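Local coordinates for UDP-D-quinovosamine 4-dehydrogenase (Vibrio fischeri, PDB 3NKL), which probably acts as an oxidoreductase and lyase on a nucleotide-linked sugar, this chain being its Rossmann-like CoA-binding-type domain without the rest of the probably membrane-bound enzyme, at residues B[67-72]-B[91-96]; B[5-10]-B[27-32]. One frame throughout, in Å; residues are numbered along the deposited sequence.

Interaction 1 of 2, residues B[67-72]-B[91-96]; sequences STVLLA and LHVEVL
Strands 68-71 and 94-97 are the two parallel strands of a beta-alpha-beta unit in a Rossmann-like domain, joined through helix 78-89, and four backbone hydrogen bonds between residues 67-71 and 94-96 zip them together. The ladder begins with Glu-94 N on Ser-67 O at 3.0 Å, where the donor stands well above the carbonyl plane. Glu-94 O then receives Val-69 N almost head-on, with a C=O...N angle of 168°, and Val-69 O takes Leu-96 N in much the same way. The shortest bond, 2.7 Å from Leu-71 N to Leu-96 O, lies in the carbonyl plane. Each of these four oxygens also receives a CA-H from across the pair, as Leu-96 O does from Leu-70 CA at 3.4 Å.

Thr-68, Leu-70, Glu-94 and Leu-96 share one face of the sheet. Leu-70 and Leu-96 run side by side, and Leu-70 CD2 nestles against CB, CG and CD1 of its neighbour, reaching Leu-96 CD1 at 3.7 Å. Helix 14-25 covers this face through Leu-19 and Leu-23, which touch Leu-70. Toward the start of the strands the face turns polar: Glu-94, with CG anti to its backbone N (chi1 174°) and an extended chain, lies alongside Thr-68 and brings OE2 to 3.4 Å from Thr-68 OG1, a weak hydrogen bond at best. Glu-94 OE1 also lies close to the carboxylate of Glu-116, which could raise the proton affinity of either group.

Val-69 and Val-95 point to the other face. Val-69 CG2 meets CG2 of Val-93, just before the strand, at 4.0 Å; farther along, Leu-71, which like Val-95 touches Leu-88 of the connecting helix, sets CD1 3.7 Å from Val-95 CG1.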
loop_
_atom_site.group_PDB
_atom_site.type_symbol
_atom_site.label_atom_id
_atom_site.label_comp_id
_atom_site.label_asym_id
_atom_site.label_seq_id
_atom_site.Cartn_x
_atom_site.Cartn_y
_atom_site.Cartn_z
ATOM N N SER B 67 11.585 -17.719 -11.368
ATOM C CA SER B 67 12.957 -17.318 -11.088
ATOM C C SER B 67 13.101 -15.810 -10.951
ATOM O O SER B 67 14.206 -15.311 -10.895
ATOM C CB SER B 67 13.916 -17.841 -12.164
ATOM O OG SER B 67 13.553 -17.347 -13.429
ATOM N N THR B 68 11.978 -15.104 -10.913
ATOM C CA THR B 68 11.972 -13.638 -10.793
ATOM C C THR B 68 10.803 -13.212 -9.921
ATOM O O THR B 68 9.678 -13.671 -10.128
ATOM C CB THR B 68 11.835 -12.967 -12.178
ATOM O OG1 THR B 68 12.982 -13.275 -12.968
ATOM C CG2 THR B 68 11.727 -11.465 -12.055
ATOM N N VAL B 69 11.070 -12.342 -8.941
ATOM C CA VAL B 69 10.022 -11.804 -8.092
ATOM C C VAL B 69 10.073 -10.286 -8.189
ATOM O O VAL B 69 11.151 -9.692 -8.154
ATOM C CB VAL B 69 10.161 -12.307 -6.628
ATOM C CG1 VAL B 69 9.214 -11.539 -5.685
ATOM C CG2 VAL B 69 9.904 -13.834 -6.572
ATOM N N LEU B 70 8.911 -9.666 -8.365
ATOM C CA LEU B 70 8.820 -8.218 -8.529
ATOM C C LEU B 70 8.287 -7.569 -7.256
ATOM O O LEU B 70 7.244 -7.965 -6.742
ATOM C CB LEU B 70 7.882 -7.889 -9.692
ATOM C CG LEU B 70 8.144 -8.613 -11.020
ATOM C CD1 LEU B 70 7.169 -8.066 -12.065
ATOM C CD2 LEU B 70 9.573 -8.422 -11.463
ATOM N N LEU B 71 8.978 -6.550 -6.765
ATOM C CA LEU B 71 8.551 -5.877 -5.536
ATOM C C LEU B 71 7.670 -4.683 -5.862
ATOM O O LEU B 71 8.071 -3.803 -6.619
ATOM C CB LEU B 71 9.752 -5.386 -4.738
ATOM C CG LEU B 71 10.750 -6.463 -4.305
ATOM C CD1 LEU B 71 11.834 -5.830 -3.465
ATOM C CD2 LEU B 71 10.058 -7.558 -3.515
ATOM N N ALA B 72 6.472 -4.665 -5.293
ATOM C CA ALA B 72 5.572 -3.539 -5.436
ATOM C C ALA B 72 5.133 -3.131 -4.027
ATOM O O ALA B 72 3.946 -3.189 -3.686
ATOM C CB ALA B 72 4.369 -3.920 -6.310
ATOM N N LEU B 91 16.340 -17.449 -1.797
ATOM C CA LEU B 91 15.546 -18.440 -2.518
ATOM C C LEU B 91 15.987 -18.523 -3.983
ATOM O O LEU B 91 15.301 -19.130 -4.803
ATOM C CB LEU B 91 14.053 -18.103 -2.453
ATOM C CG LEU B 91 13.460 -18.112 -1.037
ATOM C CD1 LEU B 91 12.008 -17.675 -1.078
ATOM C CD2 LEU B 91 13.586 -19.523 -0.486
ATOM N N HIS B 92 17.103 -17.879 -4.296
ATOM C CA HIS B 92 17.699 -17.941 -5.633
ATOM C C HIS B 92 16.713 -17.484 -6.696
ATOM O O HIS B 92 16.506 -18.166 -7.693
ATOM C CB HIS B 92 18.216 -19.360 -5.951
ATOM C CG HIS B 92 19.510 -19.704 -5.271
ATOM N ND1 HIS B 92 20.059 -20.969 -5.308
ATOM C CD2 HIS B 92 20.362 -18.944 -4.535
ATOM C CE1 HIS B 92 21.193 -20.975 -4.626
ATOM N NE2 HIS B 92 21.403 -19.754 -4.161
ATOM N N VAL B 93 16.096 -16.326 -6.476
ATOM C CA VAL B 93 15.367 -15.651 -7.534
ATOM C C VAL B 93 16.049 -14.315 -7.766
ATOM O O VAL B 93 16.798 -13.849 -6.930
ATOM C CB VAL B 93 13.905 -15.432 -7.158
ATOM C CG1 VAL B 93 13.231 -16.805 -6.964
ATOM C CG2 VAL B 93 13.769 -14.580 -5.859
ATOM N N GLU B 94 15.819 -13.747 -8.934
ATOM C CA GLU B 94 16.236 -12.405 -9.255
ATOM C C GLU B 94 15.159 -11.493 -8.671
ATOM O O GLU B 94 13.970 -11.870 -8.616
ATOM C CB GLU B 94 16.232 -12.280 -10.775
ATOM C CG GLU B 94 16.493 -10.913 -11.279
ATOM C CD GLU B 94 16.629 -10.889 -12.789
ATOM O OE1 GLU B 94 17.525 -10.172 -13.273
ATOM O OE2 GLU B 94 15.849 -11.592 -13.476
ATOM N N VAL B 95 15.548 -10.311 -8.209
ATOM C CA VAL B 95 14.564 -9.427 -7.556
ATOM C C VAL B 95 14.566 -8.069 -8.251
ATOM O O VAL B 95 15.629 -7.435 -8.363
ATOM C CB VAL B 95 14.860 -9.263 -6.046
ATOM C CG1 VAL B 95 13.848 -8.322 -5.407
ATOM C CG2 VAL B 95 14.829 -10.620 -5.337
ATOM N N LEU B 96 13.395 -7.644 -8.740
ATOM C CA LEU B 96 13.262 -6.351 -9.410
ATOM C C LEU B 96 12.249 -5.552 -8.626
ATOM O O LEU B 96 11.414 -6.125 -7.939
ATOM C CB LEU B 96 12.746 -6.490 -10.843
ATOM C CG LEU B 96 13.390 -7.564 -11.719
ATOM C CD1 LEU B 96 12.733 -7.585 -13.115
ATOM C CD2 LEU B 96 14.857 -7.253 -11.827
#

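Interaction 2 of 2, residues B[5-10]-B[27-32]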
loop_
_atom_site.group_PDB
_atom_site.type_symbol
_atom_site.label_atom_id
_atom_site.label_comp_id
_atom_site.label_asym_id
_atom_site.label_seq_id
_atom_site.Cartn_x
_atom_site.Cartn_y
_atom_site.Cartn_z
ATOM N N LYS B 5 7.364 -14.843 -19.061
ATOM C CA LYS B 5 8.092 -15.249 -17.865
ATOM C C LYS B 5 7.207 -15.175 -16.617
ATOM O O LYS B 5 6.608 -14.142 -16.328
ATOM C CB LYS B 5 9.325 -14.373 -17.687
ATOM C CG LYS B 5 10.453 -15.067 -16.984
ATOM C CD LYS B 5 11.795 -14.640 -17.566
ATOM C CE LYS B 5 12.124 -13.202 -17.195
ATOM N NZ LYS B 5 13.543 -12.853 -17.499
ATOM N N LYS B 6 7.124 -16.266 -15.873
ATOM C CA LYS B 6 6.254 -16.294 -14.702
ATOM C C LYS B 6 6.891 -15.594 -13.501
ATOM O O LYS B 6 8.063 -15.808 -13.194
ATOM C CB LYS B 6 5.898 -17.732 -14.353
ATOM C CG LYS B 6 5.045 -18.403 -15.458
ATOM C CD LYS B 6 4.572 -19.756 -15.010
ATOM C CE LYS B 6 4.014 -20.555 -16.181
ATOM N NZ LYS B 6 4.040 -22.016 -15.868
ATOM N N VAL B 7 6.127 -14.746 -12.832
ATOM C CA VAL B 7 6.658 -14.049 -11.650
ATOM C C VAL B 7 5.663 -14.069 -10.510
ATOM O O VAL B 7 4.466 -14.270 -10.723
ATOM C CB VAL B 7 6.916 -12.555 -11.928
ATOM C CG1 VAL B 7 7.844 -12.367 -13.128
ATOM C CG2 VAL B 7 5.604 -11.846 -12.160
ATOM N N LEU B 8 6.154 -13.828 -9.296
ATOM C CA LEU B 8 5.289 -13.422 -8.210
ATOM C C LEU B 8 5.441 -11.921 -8.024
ATOM O O LEU B 8 6.523 -11.359 -8.263
ATOM C CB LEU B 8 5.671 -14.098 -6.891
ATOM C CG LEU B 8 5.688 -15.628 -6.859
ATOM C CD1 LEU B 8 6.235 -16.095 -5.521
ATOM C CD2 LEU B 8 4.275 -16.157 -7.082
ATOM N N ILE B 9 4.368 -11.280 -7.576
ATOM C CA ILE B 9 4.437 -9.860 -7.209
ATOM C C ILE B 9 4.320 -9.760 -5.705
ATOM O O ILE B 9 3.340 -10.228 -5.115
ATOM C CB ILE B 9 3.306 -9.042 -7.849
ATOM C CG1 ILE B 9 3.469 -9.036 -9.375
ATOM C CG2 ILE B 9 3.253 -7.609 -7.243
ATOM C CD1 ILE B 9 2.348 -8.327 -10.106
ATOM N N TYR B 10 5.342 -9.180 -5.076
ATOM C CA TYR B 10 5.333 -8.994 -3.638
ATOM C C TYR B 10 4.676 -7.639 -3.395
ATOM O O TYR B 10 5.235 -6.613 -3.758
ATOM C CB TYR B 10 6.769 -8.989 -3.101
ATOM C CG TYR B 10 6.924 -9.453 -1.672
ATOM C CD1 TYR B 10 6.367 -8.734 -0.613
ATOM C CD2 TYR B 10 7.632 -10.615 -1.376
ATOM C CE1 TYR B 10 6.512 -9.156 0.698
ATOM C CE2 TYR B 10 7.789 -11.041 -0.062
ATOM C CZ TYR B 10 7.221 -10.322 0.958
ATOM O OH TYR B 10 7.390 -10.765 2.245
ATOM N N LYS B 27 3.526 -8.306 -22.692
ATOM C CA LYS B 27 4.002 -9.558 -23.290
ATOM C C LYS B 27 5.291 -10.103 -22.651
ATOM O O LYS B 27 5.910 -11.014 -23.189
ATOM C CB LYS B 27 4.198 -9.378 -24.805
ATOM C CG LYS B 27 2.956 -8.871 -25.546
ATOM C CD LYS B 27 3.312 -8.200 -26.876
ATOM C CE LYS B 27 3.869 -9.191 -27.900
ATOM N NZ LYS B 27 2.820 -10.086 -28.472
ATOM N N GLU B 28 5.688 -9.572 -21.497
ATOM C CA GLU B 28 6.972 -9.967 -20.913
ATOM C C GLU B 28 6.879 -10.830 -19.639
ATOM O O GLU B 28 7.576 -11.853 -19.511
ATOM C CB GLU B 28 7.850 -8.738 -20.663
ATOM C CG GLU B 28 8.986 -9.002 -19.690
ATOM C CD GLU B 28 10.344 -8.645 -20.257
ATOM O OE1 GLU B 28 11.348 -8.750 -19.511
ATOM O OE2 GLU B 28 10.403 -8.260 -21.448
ATOM N N PHE B 29 6.038 -10.415 -18.693
ATOM C CA PHE B 29 5.878 -11.173 -17.456
ATOM C C PHE B 29 4.425 -11.606 -17.265
ATOM O O PHE B 29 3.498 -10.908 -17.676
ATOM C CB PHE B 29 6.290 -10.336 -16.245
ATOM C CG PHE B 29 7.748 -9.969 -16.199
ATOM C CD1 PHE B 29 8.714 -10.928 -15.958
ATOM C CD2 PHE B 29 8.147 -8.647 -16.346
ATOM C CE1 PHE B 29 10.056 -10.591 -15.893
ATOM C CE2 PHE B 29 9.484 -8.298 -16.269
ATOM C CZ PHE B 29 10.440 -9.267 -16.040
ATOM N N HIS B 30 4.226 -12.743 -16.611
ATOM C CA HIS B 30 2.892 -13.138 -16.207
ATOM C C HIS B 30 2.823 -13.312 -14.694
ATOM O O HIS B 30 3.478 -14.199 -14.128
ATOM C CB HIS B 30 2.468 -14.428 -16.913
ATOM C CG HIS B 30 1.197 -15.009 -16.378
ATOM N ND1 HIS B 30 -0.024 -14.386 -16.524
ATOM C CD2 HIS B 30 0.957 -16.149 -15.686
ATOM C CE1 HIS B 30 -0.961 -15.116 -15.945
ATOM N NE2 HIS B 30 -0.393 -16.192 -15.430
ATOM N N PRO B 31 2.037 -12.461 -14.018
ATOM C CA PRO B 31 1.986 -12.612 -12.565
ATOM C C PRO B 31 1.161 -13.846 -12.200
ATOM O O PRO B 31 -0.003 -13.930 -12.569
ATOM C CB PRO B 31 1.306 -11.311 -12.096
ATOM C CG PRO B 31 0.527 -10.836 -13.266
ATOM C CD PRO B 31 1.191 -11.355 -14.509
ATOM N N ILE B 32 1.779 -14.797 -11.508
ATOM C CA ILE B 32 1.121 -16.041 -11.112
ATOM C C ILE B 32 0.271 -15.867 -9.863
ATOM O O ILE B 32 -0.815 -16.441 -9.745
ATOM C CB ILE B 32 2.179 -17.117 -10.799
ATOM C CG1 ILE B 32 2.969 -17.453 -12.062
ATOM C CG2 ILE B 32 1.533 -18.355 -10.210
ATOM C CD1 ILE B 32 2.107 -17.847 -13.213
#
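Residues 5-7 and 29-31 pair in parallel, joining the two strands of the first beta-alpha-beta unit of the Rossmann-like sheet, with the strand axes at 45° to each other. Lys-5 N binds Glu-28 O with a bent N-H...O angle of 144°, whereas the later bonds are straighter: His-30 N to Lys-5 O, Val-7 N to His-30 O, and Ile-32 N to Val-7 O at 2.8 Å, the last with an angle of 176°.

Lys-5, Val-7, Phe-29 and Pro-31 share one face. The Phe-29 ring has Glu-28 CG over one face, offset toward the rim, and Lys-5 O in plane at its edge. Val-7 CG1 presses obliquely on the ring, tightly, at 3.3 Å from Phe-29 CD1. The Lys-5 chain bends at chi2 and chi3 and lays CE 3.6 Å from Phe-29 CE1. Farther on, Ile-9, which also packs on Leu-19 and Leu-23 of helix 14-25, runs beside Pro-31 with CD1 3.7 Å from Pro-31 CB.

On the reverse face, the extended aliphatic chain of Lys-6 passes over the tip of Ile-32, Lys-6 CD lying 3.6 Å from Ile-32 CD1.

Overall arrangement
Interactions 1 and 2 are the pairings of two beta-alpha-beta units of one sheet, their centres about 10 Å apart, with strands 5-10 and 68-71 neighbours in it, flanked by 29-35 and 94-97. The seam is bridged by probable hydrogen bonds of Tyr-10: its N to Leu-70 O and its O to Ala-72 N, both 2.8 Å. Packing adds to these, with Leu-71 CD2 3.6 Å from Tyr-10 CB and Val-7 CB 3.5 Å from Thr-68 O. Strand 5-10 leads into a glycine-rich turn consistent with a Rossmann-type nucleotide-binding loop; Ile-9 of interaction 2 touches it, while Leu-71 of interaction 1 lies near without contact.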